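Local structure of Boca/mesd chaperone for ywtd beta-propeller-egf protein 1 (Caenorhabditis elegans, 3OFG) at residues V15-P20 with P30-W35; Q37-Q42 with K75-Q80. The protein probably acts as an endoplasmic reticulum chaperone for the folding of LDL-receptor-type YWTD beta-propeller domains, this chain being its structured domain. All blocks are in the same frame, centred on the assembly; numbering follows the deposited sequence.

Contact 1 of 2, residues V15-P20 with P30-W35; sequences VGVVDP and PFTEKW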
loop_
_atom_site.group_PDB
_atom_site.type_symbol
_atom_site.label_atom_id
_atom_site.label_comp_id
_atom_site.label_asym_id
_atom_site.label_seq_id
_atom_site.Cartn_x
_atom_site.Cartn_y
_atom_site.Cartn_z
ATOM N N VAL A 15 4.139 7.234 -4.379
ATOM C CA VAL A 15 5.227 8.123 -4.735
ATOM C C VAL A 15 6.066 7.468 -5.825
ATOM O O VAL A 15 6.724 6.456 -5.583
ATOM C CB VAL A 15 6.109 8.403 -3.505
ATOM C CG1 VAL A 15 7.193 9.391 -3.849
ATOM C CG2 VAL A 15 5.263 8.908 -2.347
ATOM N N GLY A 16 6.003 7.998 -7.037
ATOM C CA GLY A 16 6.817 7.477 -8.131
ATOM C C GLY A 16 8.167 8.152 -8.138
ATOM O O GLY A 16 8.293 9.324 -7.748
ATOM N N VAL A 17 9.187 7.419 -8.557
ATOM C CA VAL A 17 10.545 7.911 -8.564
ATOM C C VAL A 17 11.086 7.790 -9.974
ATOM O O VAL A 17 10.849 6.790 -10.666
ATOM C CB VAL A 17 11.400 7.109 -7.572
ATOM C CG1 VAL A 17 12.851 7.529 -7.590
ATOM C CG2 VAL A 17 10.816 7.265 -6.178
ATOM N N VAL A 18 11.783 8.844 -10.402
ATOM C CA VAL A 18 12.488 8.846 -11.693
ATOM C C VAL A 18 13.901 9.367 -11.453
ATOM O O VAL A 18 14.111 10.368 -10.745
ATOM C CB VAL A 18 11.762 9.725 -12.730
ATOM C CG1 VAL A 18 12.644 9.984 -13.972
ATOM C CG2 VAL A 18 10.482 9.059 -13.184
ATOM N N ASP A 19 14.874 8.673 -12.010
ATOM C CA ASP A 19 16.246 9.146 -12.047
ATOM C C ASP A 19 16.413 9.938 -13.343
ATOM O O ASP A 19 16.347 9.361 -14.418
ATOM C CB ASP A 19 17.189 7.956 -12.033
ATOM C CG ASP A 19 18.641 8.355 -12.062
ATOM O OD1 ASP A 19 18.961 9.543 -12.289
ATOM O OD2 ASP A 19 19.488 7.451 -11.881
ATOM N N PRO A 20 16.607 11.267 -13.246
ATOM C CA PRO A 20 16.667 12.087 -14.462
ATOM C C PRO A 20 17.851 11.748 -15.363
ATOM O O PRO A 20 17.832 12.063 -16.544
ATOM C CB PRO A 20 16.792 13.509 -13.915
ATOM C CG PRO A 20 16.247 13.434 -12.527
ATOM C CD PRO A 20 16.666 12.081 -12.031
ATOM N N PRO A 30 17.482 0.409 -6.132
ATOM C CA PRO A 30 18.408 0.987 -5.136
ATOM C C PRO A 30 18.190 2.502 -4.946
ATOM O O PRO A 30 18.267 3.034 -3.853
ATOM C CB PRO A 30 19.807 0.724 -5.723
ATOM C CG PRO A 30 19.608 -0.372 -6.739
ATOM C CD PRO A 30 18.173 -0.320 -7.213
ATOM N N PHE A 31 17.915 3.186 -6.036
ATOM C CA PHE A 31 17.719 4.635 -6.049
ATOM C C PHE A 31 16.398 4.973 -5.350
ATOM O O PHE A 31 16.338 5.880 -4.505
ATOM C CB PHE A 31 17.740 5.067 -7.510
ATOM C CG PHE A 31 17.730 6.544 -7.746
ATOM C CD1 PHE A 31 18.912 7.266 -7.748
ATOM C CD2 PHE A 31 16.570 7.197 -8.082
ATOM C CE1 PHE A 31 18.908 8.632 -8.021
ATOM C CE2 PHE A 31 16.573 8.565 -8.355
ATOM C CZ PHE A 31 17.742 9.255 -8.344
ATOM N N THR A 32 15.353 4.220 -5.627
ATOM C CA THR A 32 14.072 4.422 -4.939
ATOM C C THR A 32 14.196 4.162 -3.457
ATOM O O THR A 32 13.703 4.939 -2.651
ATOM C CB THR A 32 13.052 3.482 -5.545
ATOM O OG1 THR A 32 12.936 3.835 -6.930
ATOM C CG2 THR A 32 11.682 3.581 -4.872
ATOM N N GLU A 33 14.921 3.117 -3.079
ATOM C CA GLU A 33 15.090 2.806 -1.666
ATOM C C GLU A 33 15.908 3.897 -0.989
ATOM O O GLU A 33 15.549 4.327 0.130
ATOM C CB GLU A 33 15.715 1.425 -1.473
ATOM C CG GLU A 33 14.755 0.303 -1.887
ATOM C CD GLU A 33 15.193 -1.106 -1.561
ATOM O OE1 GLU A 33 16.241 -1.280 -0.920
ATOM O OE2 GLU A 33 14.448 -2.041 -1.938
ATOM N N LYS A 34 16.948 4.399 -1.632
ATOM C CA LYS A 34 17.759 5.451 -1.057
ATOM C C LYS A 34 16.918 6.686 -0.815
ATOM O O LYS A 34 16.889 7.265 0.286
ATOM C CB LYS A 34 18.920 5.804 -1.983
ATOM C CG LYS A 34 19.692 7.032 -1.551
ATOM C CD LYS A 34 20.876 7.334 -2.457
ATOM C CE LYS A 34 21.493 8.674 -2.142
ATOM N NZ LYS A 34 22.691 8.920 -3.004
ATOM N N TRP A 35 16.253 7.153 -1.866
ATOM C CA TRP A 35 15.617 8.460 -1.787
ATOM C C TRP A 35 14.330 8.454 -0.983
ATOM O O TRP A 35 14.049 9.429 -0.284
ATOM C CB TRP A 35 15.436 9.073 -3.196
ATOM C CG TRP A 35 16.771 9.560 -3.652
ATOM C CD1 TRP A 35 17.645 8.934 -4.508
ATOM C CD2 TRP A 35 17.447 10.705 -3.154
ATOM N NE1 TRP A 35 18.822 9.642 -4.574
ATOM C CE2 TRP A 35 18.717 10.732 -3.752
ATOM C CE3 TRP A 35 17.095 11.724 -2.268
ATOM C CZ2 TRP A 35 19.642 11.754 -3.494
ATOM C CZ3 TRP A 35 18.017 12.739 -2.021
ATOM C CH2 TRP A 35 19.260 12.744 -2.642
#

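Contact 2 of 2, residues Q37-Q42 with K75-Q80; sequences QIWQSQ and KFLLKQ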
loop_
_atom_site.group_PDB
_atom_site.type_symbol
_atom_site.label_atom_id
_atom_site.label_comp_id
_atom_site.label_asym_id
_atom_site.label_seq_id
_atom_site.Cartn_x
_atom_site.Cartn_y
_atom_site.Cartn_z
ATOM N N GLN A 37 13.840 6.758 1.677
ATOM C CA GLN A 37 14.211 6.829 3.075
ATOM C C GLN A 37 14.686 8.219 3.449
ATOM O O GLN A 37 14.387 8.689 4.537
ATOM C CB GLN A 37 15.269 5.807 3.445
ATOM C CG GLN A 37 15.386 5.763 4.942
ATOM C CD GLN A 37 16.046 4.536 5.501
ATOM O OE1 GLN A 37 15.636 3.397 5.230
ATOM N NE2 GLN A 37 17.015 4.761 6.376
ATOM N N ILE A 38 15.394 8.892 2.559
ATOM C CA ILE A 38 15.807 10.271 2.803
ATOM C C ILE A 38 14.587 11.174 2.949
ATOM O O ILE A 38 14.501 11.992 3.890
ATOM C CB ILE A 38 16.781 10.786 1.717
ATOM C CG1 ILE A 38 18.121 10.067 1.848
ATOM C CG2 ILE A 38 16.968 12.295 1.801
ATOM C CD1 ILE A 38 19.000 10.204 0.614
ATOM N N TRP A 39 13.634 11.068 2.032
ATOM C CA TRP A 39 12.412 11.877 2.145
ATOM C C TRP A 39 11.680 11.560 3.439
ATOM O O TRP A 39 11.159 12.469 4.088
ATOM C CB TRP A 39 11.506 11.716 0.933
ATOM C CG TRP A 39 12.179 12.102 -0.336
ATOM C CD1 TRP A 39 13.097 13.096 -0.509
ATOM C CD2 TRP A 39 12.006 11.484 -1.618
ATOM N NE1 TRP A 39 13.504 13.133 -1.829
ATOM C CE2 TRP A 39 12.854 12.149 -2.512
ATOM C CE3 TRP A 39 11.219 10.427 -2.083
ATOM C CZ2 TRP A 39 12.929 11.787 -3.859
ATOM C CZ3 TRP A 39 11.314 10.063 -3.416
ATOM C CH2 TRP A 39 12.174 10.735 -4.274
ATOM N N GLN A 40 11.627 10.294 3.826
ATOM C CA GLN A 40 11.006 9.922 5.091
ATOM C C GLN A 40 11.706 10.639 6.241
ATOM O O GLN A 40 11.048 11.150 7.170
ATOM C CB GLN A 40 11.069 8.413 5.281
ATOM C CG GLN A 40 10.550 7.936 6.631
ATOM C CD GLN A 40 10.812 6.472 6.844
ATOM O OE1 GLN A 40 11.876 5.958 6.470
ATOM N NE2 GLN A 40 9.867 5.789 7.470
ATOM N N SER A 41 13.029 10.682 6.218
ATOM C CA SER A 41 13.768 11.382 7.281
ATOM C C SER A 41 13.470 12.874 7.298
ATOM O O SER A 41 13.221 13.470 8.367
ATOM C CB SER A 41 15.272 11.190 7.109
ATOM O OG SER A 41 15.640 9.837 7.341
ATOM N N GLN A 42 13.464 13.510 6.137
ATOM C CA GLN A 42 13.161 14.921 6.042
ATOM C C GLN A 42 11.741 15.216 6.525
ATOM O O GLN A 42 11.509 16.187 7.281
ATOM C CB GLN A 42 13.360 15.419 4.612
ATOM C CG GLN A 42 14.794 15.380 4.164
ATOM C CD GLN A 42 14.898 15.857 2.739
ATOM O OE1 GLN A 42 14.647 15.109 1.809
ATOM N NE2 GLN A 42 15.131 17.150 2.565
ATOM N N LYS A 75 2.893 17.955 -0.869
ATOM C CA LYS A 75 3.480 19.233 -1.244
ATOM C C LYS A 75 5.000 19.167 -1.160
ATOM O O LYS A 75 5.702 19.588 -2.074
ATOM C CB LYS A 75 2.923 20.348 -0.344
ATOM C CG LYS A 75 3.619 21.683 -0.481
ATOM C CD LYS A 75 2.979 22.711 0.454
ATOM N N PHE A 76 5.523 18.624 -0.063
ATOM C CA PHE A 76 6.967 18.470 0.099
ATOM C C PHE A 76 7.559 17.592 -1.019
ATOM O O PHE A 76 8.570 17.916 -1.636
ATOM C CB PHE A 76 7.283 17.833 1.455
ATOM C CG PHE A 76 8.722 17.413 1.599
ATOM C CD1 PHE A 76 9.671 18.327 2.019
ATOM C CD2 PHE A 76 9.137 16.120 1.284
ATOM C CE1 PHE A 76 11.011 17.953 2.153
ATOM C CE2 PHE A 76 10.485 15.747 1.395
ATOM C CZ PHE A 76 11.412 16.672 1.821
ATOM N N LEU A 77 6.932 16.438 -1.255
ATOM C CA LEU A 77 7.479 15.489 -2.228
ATOM C C LEU A 77 7.521 16.068 -3.629
ATOM O O LEU A 77 8.464 15.845 -4.381
ATOM C CB LEU A 77 6.687 14.193 -2.209
ATOM C CG LEU A 77 6.942 13.337 -0.978
ATOM C CD1 LEU A 77 5.901 12.230 -0.910
ATOM C CD2 LEU A 77 8.344 12.741 -0.995
ATOM N N LEU A 78 6.503 16.847 -3.993
ATOM C CA LEU A 78 6.456 17.392 -5.336
ATOM C C LEU A 78 7.514 18.481 -5.548
ATOM O O LEU A 78 7.737 18.891 -6.687
ATOM C CB LEU A 78 5.045 17.859 -5.686
ATOM C CG LEU A 78 4.063 16.707 -5.912
ATOM C CD1 LEU A 78 2.670 17.268 -6.060
ATOM C CD2 LEU A 78 4.444 15.887 -7.124
ATOM N N LYS A 79 8.179 18.925 -4.487
ATOM C CA LYS A 79 9.331 19.830 -4.610
ATOM C C LYS A 79 10.660 19.095 -4.834
ATOM O O LYS A 79 11.691 19.713 -5.056
ATOM C CB LYS A 79 9.482 20.683 -3.344
ATOM C CG LYS A 79 8.413 21.740 -3.165
ATOM C CD LYS A 79 8.556 22.434 -1.819
ATOM C CE LYS A 79 7.561 23.586 -1.704
ATOM N NZ LYS A 79 7.551 24.200 -0.355
ATOM N N GLN A 80 10.656 17.772 -4.762
ATOM C CA GLN A 80 11.896 17.014 -4.823
ATOM C C GLN A 80 12.217 16.561 -6.243
ATOM O O GLN A 80 11.338 16.157 -6.999
ATOM C CB GLN A 80 11.816 15.794 -3.879
ATOM C CG GLN A 80 11.388 16.110 -2.444
ATOM C CD GLN A 80 12.147 17.261 -1.840
ATOM O OE1 GLN A 80 13.381 17.274 -1.844
ATOM N NE2 GLN A 80 11.428 18.230 -1.328
HETATM O O HOH W 1 15.383 15.280 -2.617
HETATM O O HOH W 2 14.975 18.808 0.162
#

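Contact 1 of 2, residues V15-P20 with P30-W35
In the first beta-to-alpha connection of this ferredoxin-like beta-alpha-beta-beta-alpha-beta sandwich, Val17 at the end of strand 12-17 and Asp19 just beyond it meet Phe31 and Thr32 of helix 29-45. Phe31 has CG anti to its backbone N (chi1 -173°), which carries CG off the helix in the direction of Asp19. Over one face of the ring sits Asp19, its CB 4.0 Å from the ring centroid and 21° off the normal, a CH-pi contact. The Asp19 carboxylate is stacked on the ring, the two planes only 7° apart, with CG 3.9 Å from Phe31 CZ. Trp35 CD1 lies over the centre of the opposite face, and Val17 CG1 reaches the ring edge at CD2, 3.8 Å away. Deeper in, Val17 CB rests 3.7 Å from Thr32 OG1, whose polar end is taken by Asp57 O, while Thr32 CG2 meets Val17 CG2 at 4.0 Å. No hydrogen bond crosses between the segments, so the join rests on van der Waals and CH-pi contact. A carboxylate over a pi face would by itself be unfavourable, and the bonds of its oxygens to Ser21 OG and Gln22 NE2 probably offset this.

Contact 2 of 2, residues Q37-Q42 with K75-Q80
Trp39 packs against Leu77 and Gln80, joining helix 29-45 to helix 70-78 and the turn after it. The close-packed part is apolar: Leu77 CD2 lies 3.8 Å from Trp39 CB and equally near CE3. Gln80 CG stands over the five-membered ring of Trp39, 4.1 Å from its centroid, a CH-pi contact. The Gln80 chain bends at chi2 (-48°), which swings CD back from the tryptophan; its NE2 lies over the centre of the Phe76 ring and, from above the carbonyl plane, donates to Phe76 O at 2.9 Å (171°), with Lys79 N on the opposite face as a second donor, so two bonds hold this oxygen. Toward solvent the contact is looser: water 1 accepts from Trp39 NE1 at 3.0 Å and donates to Gln80 OE1, which also accepts a hydrogen bond from water 2, bound to Gln42 NE2. Gln42 OE1 meets the edge of Phe76 at CZ, 3.6 Å away, its amide plane 83° from the ring. An alanine at Trp39 would probably open a gap beside Leu77 CD2 and Gln80 CG and cost water 1 its indole donor. With both amide ends engaged, Gln80 links apolar packing to the hydrated margin, with no direct hydrogen bond across.

Overall arrangement
Helix 29-45 serves both contacts: its earlier turns meet the end of strand 12-17 in contact 1, and its middle turns meet helix 70-78 in contact 2. The two centres are about 11 Å apart, and the contacts touch directly. Val17 CG2 lies 4.0 Å from Trp39 CZ3, so strand 12-17 continues the apolar packing from one contact to the other beneath the helices. This strand is an inner one of the four-stranded antiparallel sheet, between 59-64 and 83-89. Contact 1 is buried, contact 2 only partly so, with a watered margin. Both pack helix 29-45 within the structured domain.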